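Side-chain contacts in putative enzyme related to aldose 1-epimerase (Salmonella typhimurium, PDB 2HTA), which probably interconverts the alpha and beta anomers of D-glucose 6-phosphate and related hexose 6-phosphates, as a monomeric mutarotase: residues Ala60-Trp65 with Glu72-Ser77; Ala87-Val92 with Gly268-Asp273; Ser180-Gly185 with Leu300-Cys305; Ser233-Ala238 with Thr277-Glu282. All blocks are in the same frame, centred on the assembly; numbering follows the deposited sequence.

Contact 1 of 4, residues Ala60-Trp65 with Glu72-Ser77; sequences AHLLSW and EVLWLS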
loop_
_atom_site.group_PDB
_atom_site.type_symbol
_atom_site.label_atom_id
_atom_site.label_comp_id
_atom_site.label_asym_id
_atom_site.label_seq_id
_atom_site.Cartn_x
_atom_site.Cartn_y
_atom_site.Cartn_z
ATOM N N ALA A 60 7.205 -7.145 -2.332
ATOM C CA ALA A 60 6.576 -7.602 -1.064
ATOM C C ALA A 60 5.210 -6.948 -0.956
ATOM O O ALA A 60 4.916 -6.234 0.025
ATOM C CB ALA A 60 7.432 -7.208 0.144
ATOM N N HIS A 61 4.407 -7.130 -1.996
ATOM C CA HIS A 61 3.238 -6.299 -2.238
ATOM C C HIS A 61 2.008 -6.974 -1.663
ATOM O O HIS A 61 1.538 -7.999 -2.167
ATOM C CB HIS A 61 3.055 -6.122 -3.755
ATOM C CG HIS A 61 2.162 -4.974 -4.142
ATOM N ND1 HIS A 61 2.581 -3.949 -4.979
ATOM C CD2 HIS A 61 0.847 -4.733 -3.887
ATOM C CE1 HIS A 61 1.578 -3.103 -5.164
ATOM N NE2 HIS A 61 0.515 -3.557 -4.505
ATOM N N LEU A 62 1.489 -6.395 -0.588
ATOM C CA LEU A 62 0.242 -6.883 -0.029
ATOM C C LEU A 62 -0.881 -6.567 -1.024
ATOM O O LEU A 62 -1.176 -5.441 -1.284
ATOM C CB LEU A 62 0.010 -6.206 1.339
ATOM C CG LEU A 62 -1.298 -6.572 2.074
ATOM C CD1 LEU A 62 -1.452 -8.068 2.416
ATOM C CD2 LEU A 62 -1.370 -5.690 3.369
ATOM N N LEU A 63 -1.508 -7.597 -1.557
ATOM C CA LEU A 63 -2.547 -7.475 -2.587
ATOM C C LEU A 63 -3.948 -7.395 -1.995
ATOM O O LEU A 63 -4.819 -6.704 -2.546
ATOM C CB LEU A 63 -2.527 -8.752 -3.444
ATOM C CG LEU A 63 -1.180 -9.099 -4.085
ATOM C CD1 LEU A 63 -1.166 -10.411 -4.830
ATOM C CD2 LEU A 63 -0.809 -7.931 -5.037
ATOM N N SER A 64 -4.167 -8.078 -0.875
ATOM C CA SER A 64 -5.560 -8.168 -0.341
ATOM C C SER A 64 -5.487 -8.530 1.142
ATOM O O SER A 64 -4.521 -9.152 1.567
ATOM C CB SER A 64 -6.408 -9.226 -1.107
ATOM O OG SER A 64 -5.981 -10.549 -0.843
ATOM N N TRP A 65 -6.523 -8.169 1.893
ATOM C CA TRP A 65 -6.622 -8.497 3.299
ATOM C C TRP A 65 -8.125 -8.458 3.603
ATOM O O TRP A 65 -8.795 -7.447 3.378
ATOM C CB TRP A 65 -5.828 -7.486 4.186
ATOM C CG TRP A 65 -6.138 -7.647 5.657
ATOM C CD1 TRP A 65 -6.037 -8.823 6.405
ATOM C CD2 TRP A 65 -6.696 -6.658 6.540
ATOM N NE1 TRP A 65 -6.405 -8.568 7.708
ATOM C CE2 TRP A 65 -6.879 -7.277 7.799
ATOM C CE3 TRP A 65 -7.053 -5.295 6.382
ATOM C CZ2 TRP A 65 -7.416 -6.594 8.922
ATOM C CZ3 TRP A 65 -7.564 -4.598 7.498
ATOM C CH2 TRP A 65 -7.768 -5.265 8.749
ATOM N N GLU A 72 -13.670 -7.524 1.847
ATOM C CA GLU A 72 -12.281 -7.181 1.524
ATOM C C GLU A 72 -11.995 -5.728 1.939
ATOM O O GLU A 72 -12.759 -4.797 1.646
ATOM C CB GLU A 72 -12.053 -7.292 0.002
ATOM C CG GLU A 72 -12.246 -8.737 -0.580
ATOM C CD GLU A 72 -11.153 -9.749 -0.185
ATOM O OE1 GLU A 72 -10.021 -9.359 0.264
ATOM O OE2 GLU A 72 -11.416 -10.986 -0.324
ATOM N N VAL A 73 -10.852 -5.534 2.556
ATOM C CA VAL A 73 -10.472 -4.198 3.014
ATOM C C VAL A 73 -9.640 -3.453 1.971
ATOM O O VAL A 73 -9.751 -2.240 1.861
ATOM C CB VAL A 73 -9.697 -4.292 4.311
ATOM C CG1 VAL A 73 -9.233 -2.882 4.789
ATOM C CG2 VAL A 73 -10.611 -4.886 5.373
ATOM N N LEU A 74 -8.742 -4.156 1.299
ATOM C CA LEU A 74 -7.911 -3.557 0.261
ATOM C C LEU A 74 -8.486 -3.767 -1.119
ATOM O O LEU A 74 -8.988 -4.828 -1.435
ATOM C CB LEU A 74 -6.506 -4.183 0.284
ATOM C CG LEU A 74 -5.724 -3.985 1.601
ATOM C CD1 LEU A 74 -4.456 -4.803 1.547
ATOM C CD2 LEU A 74 -5.431 -2.450 1.825
ATOM N N TRP A 75 -8.336 -2.773 -1.964
ATOM C CA TRP A 75 -8.818 -2.843 -3.349
ATOM C C TRP A 75 -7.630 -3.296 -4.191
ATOM O O TRP A 75 -6.483 -2.851 -3.971
ATOM C CB TRP A 75 -9.254 -1.458 -3.765
ATOM C CG TRP A 75 -9.800 -1.342 -5.166
ATOM C CD1 TRP A 75 -11.140 -1.461 -5.568
ATOM C CD2 TRP A 75 -9.056 -1.058 -6.348
ATOM N NE1 TRP A 75 -11.234 -1.265 -6.915
ATOM C CE2 TRP A 75 -9.986 -1.024 -7.435
ATOM C CE3 TRP A 75 -7.696 -0.808 -6.609
ATOM C CZ2 TRP A 75 -9.595 -0.767 -8.725
ATOM C CZ3 TRP A 75 -7.306 -0.554 -7.908
ATOM C CH2 TRP A 75 -8.249 -0.521 -8.951
ATOM N N LEU A 76 -7.902 -4.158 -5.167
ATOM C CA LEU A 76 -6.919 -4.635 -6.113
ATOM C C LEU A 76 -7.543 -4.501 -7.508
ATOM O O LEU A 76 -8.721 -4.759 -7.674
ATOM C CB LEU A 76 -6.595 -6.088 -5.852
ATOM C CG LEU A 76 -5.472 -6.745 -6.680
ATOM C CD1 LEU A 76 -4.103 -6.186 -6.392
ATOM C CD2 LEU A 76 -5.509 -8.235 -6.431
ATOM N N SER A 77 -6.769 -4.033 -8.479
ATOM C CA SER A 77 -7.295 -3.804 -9.846
ATOM C C SER A 77 -7.520 -5.123 -10.585
ATOM O O SER A 77 -6.602 -5.959 -10.712
ATOM C CB SER A 77 -6.320 -2.929 -10.641
ATOM O OG SER A 77 -6.756 -2.810 -12.007
HETATM O O HOH W 1 -8.059 -11.234 0.905
HETATM O O HOH W 2 -8.623 -6.935 0.336
#

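Contact 2 of 4, residues Ala87-Val92 with Gly268-Asp273; sequences ALRGGV and GDMPDD. With SO4 (sulfate ion), chain C.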
loop_
_atom_site.group_PDB
_atom_site.type_symbol
_atom_site.label_atom_id
_atom_site.label_comp_id
_atom_site.label_asym_id
_atom_site.label_seq_id
_atom_site.Cartn_x
_atom_site.Cartn_y
_atom_site.Cartn_z
ATOM N N ALA A 87 4.836 -2.609 -12.021
ATOM C CA ALA A 87 4.175 -2.261 -10.752
ATOM C C ALA A 87 2.763 -2.744 -10.722
ATOM O O ALA A 87 1.999 -2.585 -11.682
ATOM C CB ALA A 87 4.245 -0.748 -10.496
ATOM N N LEU A 88 2.388 -3.354 -9.605
ATOM C CA LEU A 88 1.029 -3.856 -9.410
ATOM C C LEU A 88 0.081 -2.731 -9.004
ATOM O O LEU A 88 0.463 -1.871 -8.169
ATOM C CB LEU A 88 1.058 -4.937 -8.348
ATOM C CG LEU A 88 1.681 -6.269 -8.769
ATOM C CD1 LEU A 88 2.463 -6.864 -7.599
ATOM C CD2 LEU A 88 0.619 -7.262 -9.344
ATOM N N ARG A 89 -1.131 -2.707 -9.594
ATOM C CA ARG A 89 -2.089 -1.633 -9.309
ATOM C C ARG A 89 -3.077 -2.094 -8.219
ATOM O O ARG A 89 -3.897 -2.977 -8.474
ATOM C CB ARG A 89 -2.911 -1.229 -10.561
ATOM C CG ARG A 89 -3.923 -0.123 -10.302
ATOM C CD ARG A 89 -3.308 1.252 -9.988
ATOM N NE ARG A 89 -2.465 1.757 -11.071
ATOM C CZ ARG A 89 -1.754 2.875 -11.013
ATOM N NH1 ARG A 89 -1.744 3.618 -9.894
ATOM N NH2 ARG A 89 -1.013 3.253 -12.086
ATOM N N GLY A 90 -3.021 -1.452 -7.057
ATOM C CA GLY A 90 -3.905 -1.884 -5.924
ATOM C C GLY A 90 -3.082 -2.356 -4.751
ATOM O O GLY A 90 -1.856 -2.270 -4.757
ATOM N N GLY A 91 -3.754 -2.838 -3.703
ATOM C CA GLY A 91 -3.040 -3.362 -2.571
ATOM C C GLY A 91 -2.269 -2.268 -1.869
ATOM O O GLY A 91 -2.760 -1.139 -1.742
ATOM N N VAL A 92 -1.043 -2.586 -1.435
ATOM C CA VAL A 92 -0.219 -1.619 -0.675
ATOM C C VAL A 92 1.184 -1.551 -1.351
ATOM O O VAL A 92 2.130 -2.206 -0.935
ATOM C CB VAL A 92 -0.100 -2.018 0.838
ATOM C CG1 VAL A 92 0.777 -0.984 1.591
ATOM C CG2 VAL A 92 -1.520 -2.072 1.501
ATOM N N GLY A 268 -4.131 2.130 -18.059
ATOM C CA GLY A 268 -4.317 0.792 -18.591
ATOM C C GLY A 268 -4.346 -0.352 -17.583
ATOM O O GLY A 268 -4.904 -1.410 -17.876
ATOM N N ASP A 269 -3.773 -0.158 -16.395
ATOM C CA ASP A 269 -3.798 -1.207 -15.362
ATOM C C ASP A 269 -4.980 -1.082 -14.369
ATOM O O ASP A 269 -5.018 -1.725 -13.310
ATOM C CB ASP A 269 -2.422 -1.262 -14.653
ATOM C CG ASP A 269 -2.045 0.033 -13.975
ATOM O OD1 ASP A 269 -0.913 0.083 -13.449
ATOM O OD2 ASP A 269 -2.882 0.982 -13.941
ATOM N N MET A 270 -5.942 -0.253 -14.748
ATOM C CA MET A 270 -7.166 0.042 -13.980
ATOM C C MET A 270 -8.406 -0.225 -14.834
ATOM O O MET A 270 -8.409 0.080 -16.007
ATOM C CB MET A 270 -7.160 1.537 -13.576
ATOM C CG MET A 270 -8.231 1.931 -12.580
ATOM S SD MET A 270 -7.823 3.380 -11.573
ATOM C CE MET A 270 -6.423 2.538 -10.855
ATOM N N PRO A 271 -9.478 -0.762 -14.236
ATOM C CA PRO A 271 -10.767 -0.768 -14.856
ATOM C C PRO A 271 -11.230 0.676 -15.080
ATOM O O PRO A 271 -10.927 1.578 -14.271
ATOM C CB PRO A 271 -11.649 -1.425 -13.779
ATOM C CG PRO A 271 -10.718 -2.213 -12.991
ATOM C CD PRO A 271 -9.560 -1.338 -12.880
ATOM N N ASP A 272 -11.974 0.904 -16.163
ATOM C CA ASP A 272 -12.470 2.260 -16.457
ATOM C C ASP A 272 -13.226 2.879 -15.270
ATOM O O ASP A 272 -13.076 4.092 -14.971
ATOM C CB ASP A 272 -13.417 2.233 -17.678
ATOM C CG ASP A 272 -12.703 2.082 -18.982
ATOM O OD1 ASP A 272 -11.487 2.371 -19.073
ATOM O OD2 ASP A 272 -13.414 1.692 -19.958
ATOM N N ASP A 273 -14.025 2.050 -14.592
ATOM C CA ASP A 273 -14.782 2.479 -13.410
ATOM C C ASP A 273 -14.081 2.148 -12.067
ATOM O O ASP A 273 -14.709 2.227 -11.001
ATOM C CB ASP A 273 -16.176 1.853 -13.395
ATOM C CG ASP A 273 -17.110 2.521 -14.383
ATOM O OD1 ASP A 273 -16.850 3.709 -14.753
ATOM O OD2 ASP A 273 -18.101 1.877 -14.799
HETATM S S SO4 C . -12.851 -2.375 -18.075
HETATM O O1 SO4 C . -13.788 -2.505 -16.946
HETATM O O2 SO4 C . -13.689 -2.459 -19.284
HETATM O O3 SO4 C . -12.215 -1.091 -18.101
HETATM O O4 SO4 C . -11.898 -3.474 -18.041
HETATM O O HOH W 3 0.838 0.447 -11.071
HETATM O O HOH W 4 1.036 -1.495 -14.042
#

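Contact 3 of 4, residues Ser180-Gly185 with Leu300-Cys305; sequences SYFNVG and LAQTIC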
loop_
_atom_site.group_PDB
_atom_site.type_symbol
_atom_site.label_atom_id
_atom_site.label_comp_id
_atom_site.label_asym_id
_atom_site.label_seq_id
_atom_site.Cartn_x
_atom_site.Cartn_y
_atom_site.Cartn_z
ATOM N N SER A 180 -1.434 2.619 0.321
ATOM C CA SER A 180 -2.603 1.718 0.407
ATOM C C SER A 180 -3.877 2.125 -0.343
ATOM O O SER A 180 -4.295 3.280 -0.267
ATOM C CB SER A 180 -2.963 1.542 1.896
ATOM O OG SER A 180 -1.767 1.361 2.601
ATOM N N TYR A 181 -4.479 1.148 -1.038
ATOM C CA TYR A 181 -5.771 1.257 -1.738
ATOM C C TYR A 181 -6.846 0.531 -0.898
ATOM O O TYR A 181 -6.795 -0.681 -0.779
ATOM C CB TYR A 181 -5.725 0.486 -3.050
ATOM C CG TYR A 181 -4.870 1.150 -4.111
ATOM C CD1 TYR A 181 -3.453 1.128 -4.029
ATOM C CD2 TYR A 181 -5.451 1.728 -5.205
ATOM C CE1 TYR A 181 -2.622 1.684 -5.043
ATOM C CE2 TYR A 181 -4.620 2.338 -6.244
ATOM C CZ TYR A 181 -3.243 2.309 -6.129
ATOM O OH TYR A 181 -2.446 2.883 -7.123
ATOM N N PHE A 182 -7.824 1.277 -0.440
ATOM C CA PHE A 182 -8.881 0.775 0.417
ATOM C C PHE A 182 -10.139 0.651 -0.404
ATOM O O PHE A 182 -10.520 1.560 -1.132
ATOM C CB PHE A 182 -9.059 1.719 1.604
ATOM C CG PHE A 182 -7.878 1.724 2.504
ATOM C CD1 PHE A 182 -6.966 2.786 2.491
ATOM C CD2 PHE A 182 -7.603 0.609 3.294
ATOM C CE1 PHE A 182 -5.817 2.745 3.286
ATOM C CE2 PHE A 182 -6.465 0.563 4.132
ATOM C CZ PHE A 182 -5.567 1.636 4.117
ATOM N N ASN A 183 -10.743 -0.520 -0.274
ATOM C CA ASN A 183 -11.997 -0.894 -0.930
ATOM C C ASN A 183 -13.132 -0.120 -0.272
ATOM O O ASN A 183 -13.294 -0.132 0.947
ATOM C CB ASN A 183 -12.150 -2.417 -0.779
ATOM C CG ASN A 183 -13.316 -3.002 -1.571
ATOM O OD1 ASN A 183 -13.598 -2.579 -2.688
ATOM N ND2 ASN A 183 -13.995 -4.018 -0.983
ATOM N N VAL A 184 -13.858 0.628 -1.091
ATOM C CA VAL A 184 -15.017 1.410 -0.631
ATOM C C VAL A 184 -16.241 1.077 -1.476
ATOM O O VAL A 184 -16.107 0.648 -2.632
ATOM C CB VAL A 184 -14.792 2.957 -0.598
ATOM C CG1 VAL A 184 -13.653 3.296 0.357
ATOM C CG2 VAL A 184 -14.509 3.533 -1.984
ATOM N N GLY A 185 -17.429 1.279 -0.909
ATOM C CA GLY A 185 -18.664 0.998 -1.695
ATOM C C GLY A 185 -18.870 1.940 -2.852
ATOM O O GLY A 185 -19.187 1.513 -3.988
ATOM N N LEU A 300 8.912 3.154 8.620
ATOM C CA LEU A 300 7.624 3.756 8.299
ATOM C C LEU A 300 6.579 2.623 8.523
ATOM O O LEU A 300 6.833 1.455 8.146
ATOM C CB LEU A 300 7.609 4.130 6.829
ATOM C CG LEU A 300 6.503 5.031 6.268
ATOM C CD1 LEU A 300 6.507 6.442 6.958
ATOM C CD2 LEU A 300 6.635 5.121 4.739
ATOM N N ALA A 301 5.461 2.950 9.179
ATOM C CA ALA A 301 4.465 1.900 9.510
ATOM C C ALA A 301 3.069 2.398 9.361
ATOM O O ALA A 301 2.770 3.569 9.611
ATOM C CB ALA A 301 4.682 1.328 10.937
ATOM N N GLN A 302 2.202 1.456 8.994
ATOM C CA GLN A 302 0.772 1.698 8.889
ATOM C C GLN A 302 0.010 0.495 9.534
ATOM O O GLN A 302 0.405 -0.650 9.315
ATOM C CB GLN A 302 0.418 1.818 7.407
ATOM C CG GLN A 302 -1.090 2.122 7.187
ATOM C CD GLN A 302 -1.473 2.209 5.754
ATOM O OE1 GLN A 302 -2.141 1.317 5.243
ATOM N NE2 GLN A 302 -1.040 3.297 5.068
ATOM N N THR A 303 -1.014 0.780 10.342
ATOM C CA THR A 303 -1.912 -0.208 10.902
ATOM C C THR A 303 -3.315 0.128 10.414
ATOM O O THR A 303 -3.691 1.293 10.300
ATOM C CB THR A 303 -1.784 -0.248 12.447
ATOM O OG1 THR A 303 -0.469 -0.738 12.738
ATOM C CG2 THR A 303 -2.808 -1.228 13.064
ATOM N N ILE A 304 -4.029 -0.920 10.014
ATOM C CA ILE A 304 -5.372 -0.815 9.504
ATOM C C ILE A 304 -6.334 -1.604 10.406
ATOM O O ILE A 304 -6.075 -2.786 10.765
ATOM C CB ILE A 304 -5.460 -1.393 8.059
ATOM C CG1 ILE A 304 -4.318 -0.853 7.179
ATOM C CG2 ILE A 304 -6.883 -1.085 7.481
ATOM C CD1 ILE A 304 -4.103 -1.664 5.840
ATOM N N CYS A 305 -7.459 -0.976 10.712
ATOM C CA CYS A 305 -8.469 -1.561 11.640
ATOM C C CYS A 305 -9.828 -1.285 11.003
ATOM O O CYS A 305 -10.077 -0.176 10.499
ATOM C CB CYS A 305 -8.334 -0.814 12.984
ATOM S SG CYS A 305 -9.464 -1.329 14.203
#

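Contact 4 of 4, residues Ser233-Ala238 with Thr277-Glu282; sequences SVIHDA and TFVCVE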
loop_
_atom_site.group_PDB
_atom_site.type_symbol
_atom_site.label_atom_id
_atom_site.label_comp_id
_atom_site.label_asym_id
_atom_site.label_seq_id
_atom_site.Cartn_x
_atom_site.Cartn_y
_atom_site.Cartn_z
ATOM N N SER A 233 -6.206 8.302 10.473
ATOM C CA SER A 233 -7.163 8.738 9.479
ATOM C C SER A 233 -8.381 7.831 9.555
ATOM O O SER A 233 -8.234 6.626 9.745
ATOM C CB SER A 233 -6.582 8.612 8.044
ATOM O OG SER A 233 -5.292 9.240 7.899
ATOM N N VAL A 234 -9.584 8.368 9.368
ATOM C CA VAL A 234 -10.742 7.482 9.403
ATOM C C VAL A 234 -11.489 7.605 8.085
ATOM O O VAL A 234 -11.892 8.726 7.701
ATOM C CB VAL A 234 -11.695 7.828 10.560
ATOM C CG1 VAL A 234 -12.941 6.885 10.538
ATOM C CG2 VAL A 234 -10.961 7.813 11.910
ATOM N N ILE A 235 -11.653 6.476 7.395
ATOM C CA ILE A 235 -12.417 6.426 6.120
ATOM C C ILE A 235 -13.862 6.032 6.511
ATOM O O ILE A 235 -14.063 4.982 7.150
ATOM C CB ILE A 235 -11.893 5.359 5.128
ATOM C CG1 ILE A 235 -10.379 5.609 4.887
ATOM C CG2 ILE A 235 -12.786 5.293 3.808
ATOM C CD1 ILE A 235 -9.669 4.513 4.096
ATOM N N HIS A 236 -14.820 6.877 6.168
ATOM C CA HIS A 236 -16.231 6.606 6.525
ATOM C C HIS A 236 -16.918 6.121 5.274
ATOM O O HIS A 236 -16.975 6.865 4.296
ATOM C CB HIS A 236 -16.879 7.909 6.980
ATOM C CG HIS A 236 -16.156 8.567 8.110
ATOM N ND1 HIS A 236 -16.553 8.434 9.413
ATOM C CD2 HIS A 236 -15.069 9.379 8.125
ATOM C CE1 HIS A 236 -15.735 9.118 10.201
ATOM N NE2 HIS A 236 -14.817 9.700 9.436
ATOM N N ASP A 237 -17.500 4.906 5.331
ATOM C CA ASP A 237 -18.119 4.288 4.176
ATOM C C ASP A 237 -19.562 3.891 4.474
ATOM O O ASP A 237 -19.794 2.869 5.094
ATOM C CB ASP A 237 -17.347 3.026 3.775
ATOM C CG ASP A 237 -17.836 2.431 2.451
ATOM O OD1 ASP A 237 -18.971 2.703 1.953
ATOM O OD2 ASP A 237 -17.070 1.653 1.903
ATOM N N ALA A 238 -20.501 4.720 4.053
ATOM C CA ALA A 238 -21.929 4.509 4.315
ATOM C C ALA A 238 -22.439 3.293 3.528
ATOM O O ALA A 238 -23.312 2.539 4.021
ATOM C CB ALA A 238 -22.724 5.780 3.930
ATOM N N THR A 277 -14.544 2.447 -6.565
ATOM C CA THR A 277 -14.537 1.561 -5.411
ATOM C C THR A 277 -13.225 1.537 -4.614
ATOM O O THR A 277 -12.985 0.608 -3.813
ATOM C CB THR A 277 -14.965 0.135 -5.788
ATOM O OG1 THR A 277 -14.177 -0.320 -6.902
ATOM C CG2 THR A 277 -16.466 0.156 -6.181
ATOM N N PHE A 278 -12.418 2.590 -4.769
ATOM C CA PHE A 278 -11.294 2.761 -3.842
ATOM C C PHE A 278 -11.004 4.198 -3.486
ATOM O O PHE A 278 -11.364 5.140 -4.234
ATOM C CB PHE A 278 -10.033 2.041 -4.355
ATOM C CG PHE A 278 -9.273 2.806 -5.433
ATOM C CD1 PHE A 278 -8.299 3.763 -5.102
ATOM C CD2 PHE A 278 -9.539 2.555 -6.785
ATOM C CE1 PHE A 278 -7.609 4.465 -6.098
ATOM C CE2 PHE A 278 -8.823 3.246 -7.798
ATOM C CZ PHE A 278 -7.864 4.175 -7.442
ATOM N N VAL A 279 -10.328 4.369 -2.345
ATOM C CA VAL A 279 -9.676 5.632 -2.017
ATOM C C VAL A 279 -8.300 5.233 -1.487
ATOM O O VAL A 279 -8.180 4.224 -0.771
ATOM C CB VAL A 279 -10.462 6.469 -0.966
ATOM C CG1 VAL A 279 -10.544 5.769 0.420
ATOM C CG2 VAL A 279 -9.902 7.850 -0.771
ATOM N N CYS A 280 -7.283 6.007 -1.867
ATOM C CA CYS A 280 -5.959 5.811 -1.281
ATOM C C CYS A 280 -5.730 6.697 -0.104
ATOM O O CYS A 280 -5.901 7.920 -0.203
ATOM C CB CYS A 280 -4.832 6.014 -2.313
ATOM S SG CYS A 280 -4.780 4.710 -3.529
ATOM N N VAL A 281 -5.316 6.082 1.016
ATOM C CA VAL A 281 -4.911 6.836 2.208
ATOM C C VAL A 281 -3.534 6.269 2.578
ATOM O O VAL A 281 -3.405 5.122 3.087
ATOM C CB VAL A 281 -5.952 6.724 3.411
ATOM C CG1 VAL A 281 -5.398 7.388 4.727
ATOM C CG2 VAL A 281 -7.380 7.252 3.020
ATOM N N GLU A 282 -2.499 7.064 2.279
ATOM C CA GLU A 282 -1.122 6.585 2.217
ATOM C C GLU A 282 -0.333 7.107 3.406
ATOM O O GLU A 282 -0.476 8.283 3.762
ATOM C CB GLU A 282 -0.481 7.129 0.928
ATOM C CG GLU A 282 -1.357 6.852 -0.294
ATOM C CD GLU A 282 -0.778 7.460 -1.561
ATOM O OE1 GLU A 282 0.433 7.700 -1.618
ATOM O OE2 GLU A 282 -1.550 7.639 -2.517
#

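Contact 1 of 4, residues Ala60-Trp65 with Glu72-Ser77
Trp65 lays the six-membered part of its indole beside Val73, the two side chains running the same way, with CE3 of Trp65 3.5 Å from CB of Val73 and CZ3 meeting both valine methyls. The backbones join just here: Val73 N donates to Trp65 O at 2.9 Å in a nearly straight bond (163°). With its CG anti to the carbonyl carbon (chi1 -61°), Leu74 sends CD1 across the strand to within 3.7 Å of CG of Leu62, roughly perpendicular to that side chain, and the same methyl also touches CB of Trp65. Further on, CD1 of Leu76 reaches CD2 of Leu63 at 4.0 Å. Two waters mediate the polar contacts: one links Ser64 OG to Glu72 OE1; the other accepts from Trp65 N beside Glu72 OE1 and Leu74 O. Leu63 O is buried against Leu74 and Leu76 without a polar partner, at a classic beta bulge where Leu63 and Ser64 both face Ser54. Ser64 OG bonds Ser54 OG, and Trp65 NE1 bonds Gly159 O. Thus 72-77 runs beside strand 61-67 at the margin of its five-stranded sheet, with helix 14-22 packing on Leu76, Ser64 and Glu72, and Ile304 of strand 298-308 against Trp65 and Val73.

Contact 2 of 4, residues Ala87-Val92 with Gly268-Asp273
Arg89 and Asp269 form a salt bridge centred on Arg89 NE, which donates to Asp269 OD2 at 3.0 Å with an N-H...O angle of 150°. Weaker bonds run from NE and from NH2 to the other carboxylate oxygen, OD1. This is not the flat, two-pronged pairing of a coplanar guanidinium and carboxylate: the planes stand 79° apart, and NE approaches OD2 from above the carboxylate plane. The arginine gets there by folding at both chi2 and chi3, which turns the NE side of the group to the aspartate. NH1 is held separately by Tyr181 OH, fixing the guanidinium from a second direction.

Two waters extend the link from the acid to the backbone. One lies 2.6 Å from Asp269 OD1 and 2.8 Å from Ala87 O, donating to both; the other donates to the same pair, weakly to the carbonyl. The aliphatic part of the arginine is also covered, CB lying 3.5 Å from Asp269 O and CD 3.5 Å from the Met270 methyl CE, whose chain bends at chi3 to reach it. Well away from Arg89 and its salt bridge, Asp272 N donates to O3 of a sulfate at 2.8 Å; this ion, held also by Asn79 ND2, probably came from the crystallisation liquor.

Arg89 probably binds the substrate, as in related enzymes, and Ala87 lies close to Arg114, which probably does so too. Two loops thus meet at the probable sugar-phosphate pocket of this mutarotase, where Asp269 would help to position the arginine and temper its charge.

Contact 3 of 4, residues Ser180-Gly185 with Leu300-Cys305
Gln302 reaches out from strand 298-308 with its chain fully extended (chi1 and chi2 both -178°), carrying its amide to Ser180. Ser180 OG donates to Gln302 OE1 at 2.7 Å, approaching well to the side of the carbonyl, with a C=O...O angle of 109° and a tilt of 21° from the carbonyl plane. The amide's other end is occupied too, since NE2 bonds Thr283 OG1; between them the two hydroxyls fix the rotation of the amide in a buried setting. OE1 also lies 3.6 Å from CZ of Phe182, at the ring's edge, where the aromatic C-H faces the oxygen.

Two residues on, Ile304 likewise runs head-on to Phe182 and meets the rim of that ring. Its CD1 is 3.7 Å from Phe182 CE2 and its CG2 is 3.8 Å from the same atom, while CG1 lies at the edge in the ring plane.

No backbone bond joins the segments, and the nearest CA atoms, of Ser180 and Gln302, are 9.1 Å apart. Such side-chain contact between strands of different sheets is that of a beta-sandwich interior, in keeping with the fold of galactose mutarotase relatives; here it lies beneath the strands carrying His179 and Glu282, the probable catalytic residues.

Contact 4 of 4, residues Ser233-Ala238 with Thr277-Glu282
Ile235 sets its CD1 methyl against Val281 and Val279, meeting each tip to tip. CD1 is 3.7 Å from Val281 CG2 and 4.0 Å from Val279 CG1, and the isoleucine's CG2 also touches the latter methyl. Branching at CB lets Val281 serve two partners: CG2, anti to the carbonyl carbon, faces Ile235, while CG1, anti to the backbone N (chi1 173°), lies 3.7 Å from both CB and OG of Ser233. That hydroxyl contributes only packing here, its hydrogen bond going to His248 NE2.

The strands are almost antiparallel, at 171°, but their axes stay 9.5 Å apart, so no backbone hydrogen bond joins them and contact is made by side chains alone. Alternation along 278-282 turns Val279 and Val281 inward, while Cys280 points away and Glu282, probably catalytic, packs on His179, so the hydrophobic contact lies on the reverse of the strand that presents it.

Outward from these residues, Phe182 of strand 172-183 and Val192 of strand 191-193 pack on Ile235, and Val254 of strand 253-258 touches Ser233 and Val281. Strand 232-237 lies between 191-193 and 242-249 in its sheet; strand 278-286 lies between 172-183 and 253-258 in the other.

How the contacts relate
From the N terminus, contact 1 closes first, a short loop joining strand 61-67 to the segment just after it. Contact 2 opens next at 87-92 and closes only at 268-273, across 175 residues. Contact 3 opens within that span at 180-185 but closes beyond it at 300-305, so the two cross. Contact 4 (233-238 with 277-282) also crosses contact 2 and is nested inside contact 3. Residues 72-77 bond through backbone to 180-185, Gly91 bonds Tyr181, and Val184 bonds Thr277, linking all four. Contacts 3 and 4 bridge the same two sheets, whereas contacts 1 and 2 bring in the N-terminal sheet and the loops around the probable substrate site.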